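Local coordinates for protein VirX1 (Cyanophage Syn10, PDB 6QGM) that iodinates diverse substrates as a marine viral halogenase of the tryptophan halogenase family, probably with a flavin cofactor, at residues S15-A20 against F172-K177; I32-D37 against V186-G191. All coordinates share one frame; numbering follows the deposited sequence.

How the contacts relate
Along the chain the segments alternate: 15-20 and 32-37 come first, 172-177 and 186-191 roughly 150 residues later. Helix 14-26 leads into strand 31-36, and helix 169-181 into strand 187-198, so contact 1 pairs the two helices and contact 2 the strands that follow them. Their centres lie about 12 Å apart, within the Rossmann-type part of this tryptophan halogenase fold. Trp-17 joins them directly: its NE1 is 3.3 Å from Glu-36 OE1, a probable hydrogen bond, and its ring packs on Leu-34 and His-188. A remote helix-strand unit is thereby fitted beside the first beta-alpha-beta crossover, which carries a GxGxxG pattern consistent with dinucleotide binding.

Contact 1: S15-A20 against F172-K177; sequences SGWMTA and FGQYLK
The Trp-17 indole carries the aliphatic chain of Lys-177 over one face, while the Phe-172 ring has Leu-176 CG 4.1 Å above one face, toward the rim, and Met-18 at its edge. Lys-177 CG stands 3.5 Å from the centroid of the Trp-17 six-membered ring and only 8° off its normal, a clear CH-pi contact. Lys-177 runs alongside the indole because its CG is anti to the backbone N and its chain stays extended to CD; the bend at chi3 then turns the amine end away. Met-18 CG is 3.9 Å from Phe-172 CE2, and Met-18 SD lies 5.4 Å from the Phe-172 ring centroid, 85° off the normal, an edge-on Met-aromatic contact. Leu-176 CD1 reaches Met-18 CG at 3.6 Å, adding a second apolar contact to the same methylene. The segment axes approach to 8.2 Å at 29°. The nearest CA pair is Gly-173 with Trp-17, 5.1 Å apart, and Trp-17 CB rests on Gly-173 O at 3.4 Å. Trp-67 and Phe-53 also meet the Phe-172 ring. Between 15-20 and 172-177 the attraction is therefore dispersion and CH-pi contact, the lysine contributing its methylenes while its amine points elsewhere.

Contact 2: I32-D37 against V186-G191; sequences IALIED and VKHIQG
Strands 31-36 and 187-198 are parallel neighbours in the mixed sheet of the Rossmann-type fold. Every second residue of 32-36 bonds to the partner strand: Lys-187 N donates to Ile-32 O at 2.9 Å, on a lone pair and almost straight at 176°, and Leu-34 N donates to Lys-187 O. The alternation continues through Ile-189 N to Leu-34 O, Glu-36 N to Ile-189 O, and Gly-191 N to Glu-36 O at 3.0 Å. The backbones of Ala-33 and Ile-35 bond on the other side, to Val-7, Ile-9 and Gly-11, in strand 6-10 and just after it. On one face of the sheet Ile-35 CG1 lies 4.0 Å from Ile-189 CB, and Ile-189 CD1 reaches Ala-33 CB at 3.9 Å. The opposite face holds Leu-34, Glu-36 and His-188. Glu-36 CG is anti to the backbone N and its chain extended, bringing OE2 to the imidazole edge, 2.9 Å from His-188 NE2; its other oxygen, OE1, takes the indole NE1 of Trp-17. The OE2 bond is weak, 135° at hydrogen, with carboxylate and ring planes 85° apart. The carboxylate would nevertheless favour a proton on NE2 and might raise the histidine's pKa, while the backbone bonding provides the firmer hold.

Contact 1: S15-A20 against F172-K177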
loop_
_atom_site.group_PDB
_atom_site.type_symbol
_atom_site.label_atom_id
_atom_site.label_comp_id
_atom_site.label_asym_id
_atom_site.label_seq_id
_atom_site.Cartn_x
_atom_site.Cartn_y
_atom_site.Cartn_z
ATOM N N SER B 15 28.484 0.934 22.240
ATOM C CA SER B 15 28.410 0.889 20.759
ATOM C C SER B 15 29.703 0.324 20.171
ATOM O O SER B 15 29.624 -0.565 19.305
ATOM C CB SER B 15 28.074 2.239 20.188
ATOM O OG SER B 15 26.667 2.476 20.225
ATOM N N GLY B 16 30.855 0.815 20.618
ATOM C CA GLY B 16 32.158 0.400 20.091
ATOM C C GLY B 16 32.379 -1.078 20.313
ATOM O O GLY B 16 32.689 -1.795 19.341
ATOM N N TRP B 17 32.215 -1.531 21.556
ATOM C CA TRP B 17 32.535 -2.917 21.969
ATOM C C TRP B 17 31.428 -3.879 21.540
ATOM O O TRP B 17 31.747 -5.040 21.250
ATOM C CB TRP B 17 32.796 -2.948 23.467
ATOM C CG TRP B 17 34.087 -2.279 23.799
ATOM C CD1 TRP B 17 34.277 -1.158 24.541
ATOM C CD2 TRP B 17 35.380 -2.682 23.332
ATOM N NE1 TRP B 17 35.609 -0.858 24.600
ATOM C CE2 TRP B 17 36.308 -1.767 23.858
ATOM C CE3 TRP B 17 35.841 -3.734 22.529
ATOM C CZ2 TRP B 17 37.670 -1.864 23.594
ATOM C CZ3 TRP B 17 37.191 -3.833 22.276
ATOM C CH2 TRP B 17 38.089 -2.908 22.800
ATOM N N MET B 18 30.182 -3.417 21.486
ATOM C CA MET B 18 29.051 -4.199 20.937
ATOM C C MET B 18 29.361 -4.532 19.474
ATOM O O MET B 18 29.187 -5.703 19.090
ATOM C CB MET B 18 27.727 -3.440 21.078
ATOM C CG MET B 18 27.172 -3.508 22.466
ATOM S SD MET B 18 25.682 -2.504 22.689
ATOM C CE MET B 18 24.506 -3.398 21.677
ATOM N N THR B 19 29.862 -3.557 18.717
ATOM C CA THR B 19 30.258 -3.703 17.288
ATOM C C THR B 19 31.481 -4.634 17.200
ATOM O O THR B 19 31.432 -5.612 16.423
ATOM C CB THR B 19 30.502 -2.330 16.644
ATOM O OG1 THR B 19 29.357 -1.514 16.878
ATOM C CG2 THR B 19 30.758 -2.417 15.161
ATOM N N ALA B 20 32.527 -4.367 17.981
ATOM C CA ALA B 20 33.772 -5.174 17.989
ATOM C C ALA B 20 33.449 -6.645 18.298
ATOM O O ALA B 20 33.921 -7.513 17.548
ATOM C CB ALA B 20 34.770 -4.605 18.972
ATOM N N PHE B 172 28.889 -3.014 30.419
ATOM C CA PHE B 172 28.439 -4.008 29.414
ATOM C C PHE B 172 29.482 -4.078 28.300
ATOM O O PHE B 172 29.861 -5.210 27.888
ATOM C CB PHE B 172 27.049 -3.687 28.859
ATOM C CG PHE B 172 26.563 -4.727 27.885
ATOM C CD1 PHE B 172 26.306 -6.026 28.307
ATOM C CD2 PHE B 172 26.408 -4.433 26.545
ATOM C CE1 PHE B 172 25.892 -7.002 27.413
ATOM C CE2 PHE B 172 25.960 -5.409 25.662
ATOM C CZ PHE B 172 25.696 -6.684 26.094
ATOM N N GLY B 173 29.918 -2.908 27.819
ATOM C CA GLY B 173 30.995 -2.798 26.824
ATOM C C GLY B 173 32.271 -3.447 27.333
ATOM O O GLY B 173 32.880 -4.220 26.580
ATOM N N GLN B 174 32.662 -3.134 28.566
ATOM C CA GLN B 174 33.879 -3.676 29.219
ATOM C C GLN B 174 33.793 -5.203 29.259
ATOM O O GLN B 174 34.841 -5.844 29.120
ATOM C CB GLN B 174 34.070 -3.065 30.613
ATOM C CG GLN B 174 34.522 -1.615 30.568
ATOM C CD GLN B 174 35.780 -1.461 29.751
ATOM O OE1 GLN B 174 35.738 -1.081 28.584
ATOM N NE2 GLN B 174 36.913 -1.792 30.341
ATOM N N TYR B 175 32.597 -5.767 29.423
ATOM C CA TYR B 175 32.403 -7.235 29.470
ATOM C C TYR B 175 32.679 -7.809 28.076
ATOM O O TYR B 175 33.534 -8.726 27.955
ATOM C CB TYR B 175 31.012 -7.585 29.986
ATOM C CG TYR B 175 30.796 -9.063 30.191
ATOM C CD1 TYR B 175 31.215 -9.704 31.342
ATOM C CD2 TYR B 175 30.181 -9.827 29.210
ATOM C CE1 TYR B 175 31.033 -11.065 31.512
ATOM C CE2 TYR B 175 29.975 -11.184 29.370
ATOM C CZ TYR B 175 30.394 -11.802 30.529
ATOM O OH TYR B 175 30.184 -13.139 30.689
ATOM N N LEU B 176 31.994 -7.274 27.058
ATOM C CA LEU B 176 32.129 -7.718 25.650
ATOM C C LEU B 176 33.603 -7.632 25.237
ATOM O O LEU B 176 34.071 -8.527 24.534
ATOM C CB LEU B 176 31.238 -6.831 24.776
ATOM C CG LEU B 176 29.732 -7.013 24.975
ATOM C CD1 LEU B 176 28.952 -6.219 23.949
ATOM C CD2 LEU B 176 29.358 -8.486 24.890
ATOM N N LYS B 177 34.302 -6.596 25.690
ATOM C CA LYS B 177 35.745 -6.346 25.439
ATOM C C LYS B 177 36.581 -7.533 25.946
ATOM O O LYS B 177 37.294 -8.147 25.126
ATOM C CB LYS B 177 36.171 -5.045 26.126
ATOM C CG LYS B 177 37.630 -4.651 25.930
ATOM C CD LYS B 177 37.977 -3.351 26.615
ATOM C CE LYS B 177 38.742 -3.548 27.902
ATOM N NZ LYS B 177 39.569 -2.362 28.184
#

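Contact 2: I32-D37 against V186-G191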
loop_
_atom_site.group_PDB
_atom_site.type_symbol
_atom_site.label_atom_id
_atom_site.label_comp_id
_atom_site.label_asym_id
_atom_site.label_seq_id
_atom_site.Cartn_x
_atom_site.Cartn_y
_atom_site.Cartn_z
ATOM N N ILE B 32 39.921 -6.770 12.740
ATOM C CA ILE B 32 39.190 -5.683 13.457
ATOM C C ILE B 32 40.147 -4.947 14.394
ATOM O O ILE B 32 40.899 -5.627 15.127
ATOM C CB ILE B 32 37.983 -6.250 14.226
ATOM C CG1 ILE B 32 37.080 -7.088 13.316
ATOM C CG2 ILE B 32 37.216 -5.127 14.922
ATOM C CD1 ILE B 32 36.117 -7.958 14.076
ATOM N N ALA B 33 40.098 -3.614 14.374
ATOM C CA ALA B 33 40.758 -2.739 15.370
ATOM C C ALA B 33 39.704 -1.808 15.967
ATOM O O ALA B 33 38.755 -1.426 15.227
ATOM C CB ALA B 33 41.880 -1.973 14.730
ATOM N N LEU B 34 39.827 -1.500 17.265
ATOM C CA LEU B 34 38.989 -0.479 17.948
ATOM C C LEU B 34 39.882 0.613 18.535
ATOM O O LEU B 34 40.745 0.288 19.373
ATOM C CB LEU B 34 38.131 -1.122 19.038
ATOM C CG LEU B 34 37.061 -0.195 19.615
ATOM C CD1 LEU B 34 35.789 -0.950 19.918
ATOM C CD2 LEU B 34 37.566 0.548 20.843
ATOM N N ILE B 35 39.650 1.855 18.102
ATOM C CA ILE B 35 40.387 3.073 18.545
ATOM C C ILE B 35 39.553 3.746 19.634
ATOM O O ILE B 35 38.385 4.112 19.364
ATOM C CB ILE B 35 40.652 4.000 17.345
ATOM C CG1 ILE B 35 41.565 3.330 16.312
ATOM C CG2 ILE B 35 41.201 5.332 17.807
ATOM C CD1 ILE B 35 41.298 3.754 14.896
ATOM N N GLU B 36 40.144 3.886 20.818
ATOM C CA GLU B 36 39.484 4.408 22.039
ATOM C C GLU B 36 40.445 5.437 22.637
ATOM O O GLU B 36 41.655 5.168 22.625
ATOM C CB GLU B 36 39.133 3.206 22.918
ATOM C CG GLU B 36 38.933 3.500 24.392
ATOM C CD GLU B 36 38.766 2.230 25.213
ATOM O OE1 GLU B 36 37.701 1.606 25.111
ATOM O OE2 GLU B 36 39.713 1.847 25.956
ATOM N N ASP B 37 39.942 6.606 23.047
ATOM C CA ASP B 37 40.731 7.704 23.669
ATOM C C ASP B 37 40.795 7.439 25.171
ATOM O O ASP B 37 39.770 7.508 25.848
ATOM C CB ASP B 37 40.102 9.066 23.382
ATOM C CG ASP B 37 40.925 10.260 23.842
ATOM O OD1 ASP B 37 41.613 10.141 24.891
ATOM O OD2 ASP B 37 40.868 11.306 23.136
ATOM N N VAL B 186 40.462 -8.786 18.377
ATOM C CA VAL B 186 40.219 -7.335 18.127
ATOM C C VAL B 186 41.434 -6.584 18.675
ATOM O O VAL B 186 41.775 -6.796 19.855
ATOM C CB VAL B 186 38.903 -6.813 18.742
ATOM C CG1 VAL B 186 38.737 -5.314 18.538
ATOM C CG2 VAL B 186 37.697 -7.534 18.175
ATOM N N LYS B 187 42.068 -5.772 17.826
ATOM C CA LYS B 187 43.266 -4.956 18.158
ATOM C C LYS B 187 42.816 -3.661 18.834
ATOM O O LYS B 187 42.197 -2.836 18.171
ATOM C CB LYS B 187 44.065 -4.684 16.888
ATOM C CG LYS B 187 45.552 -4.503 17.100
ATOM C CD LYS B 187 46.208 -4.282 15.759
ATOM C CE LYS B 187 45.818 -2.946 15.145
ATOM N NZ LYS B 187 45.286 -3.045 13.758
ATOM N N HIS B 188 43.091 -3.528 20.123
ATOM C CA HIS B 188 42.795 -2.334 20.952
ATOM C C HIS B 188 43.876 -1.289 20.704
ATOM O O HIS B 188 45.023 -1.594 20.997
ATOM C CB HIS B 188 42.734 -2.732 22.425
ATOM C CG HIS B 188 42.081 -1.733 23.303
ATOM N ND1 HIS B 188 42.333 -1.685 24.652
ATOM C CD2 HIS B 188 41.223 -0.732 23.036
ATOM C CE1 HIS B 188 41.642 -0.699 25.185
ATOM N NE2 HIS B 188 40.945 -0.102 24.213
ATOM N N ILE B 189 43.509 -0.132 20.154
ATOM C CA ILE B 189 44.442 0.990 19.835
ATOM C C ILE B 189 44.060 2.208 20.682
ATOM O O ILE B 189 42.950 2.746 20.482
ATOM C CB ILE B 189 44.429 1.306 18.327
ATOM C CG1 ILE B 189 44.941 0.114 17.511
ATOM C CG2 ILE B 189 45.209 2.585 18.039
ATOM C CD1 ILE B 189 44.765 0.282 16.029
ATOM N N GLN B 190 44.958 2.606 21.590
ATOM C CA GLN B 190 44.767 3.753 22.507
ATOM C C GLN B 190 45.196 5.013 21.763
ATOM O O GLN B 190 46.352 5.072 21.337
ATOM C CB GLN B 190 45.599 3.574 23.782
ATOM C CG GLN B 190 45.352 2.277 24.554
ATOM C CD GLN B 190 44.145 2.315 25.462
ATOM O OE1 GLN B 190 43.006 2.239 25.003
ATOM N NE2 GLN B 190 44.385 2.439 26.758
ATOM N N GLY B 191 44.293 5.971 21.569
ATOM C CA GLY B 191 44.592 7.176 20.785
ATOM C C GLY B 191 43.371 8.030 20.515
ATOM O O GLY B 191 42.246 7.531 20.615
#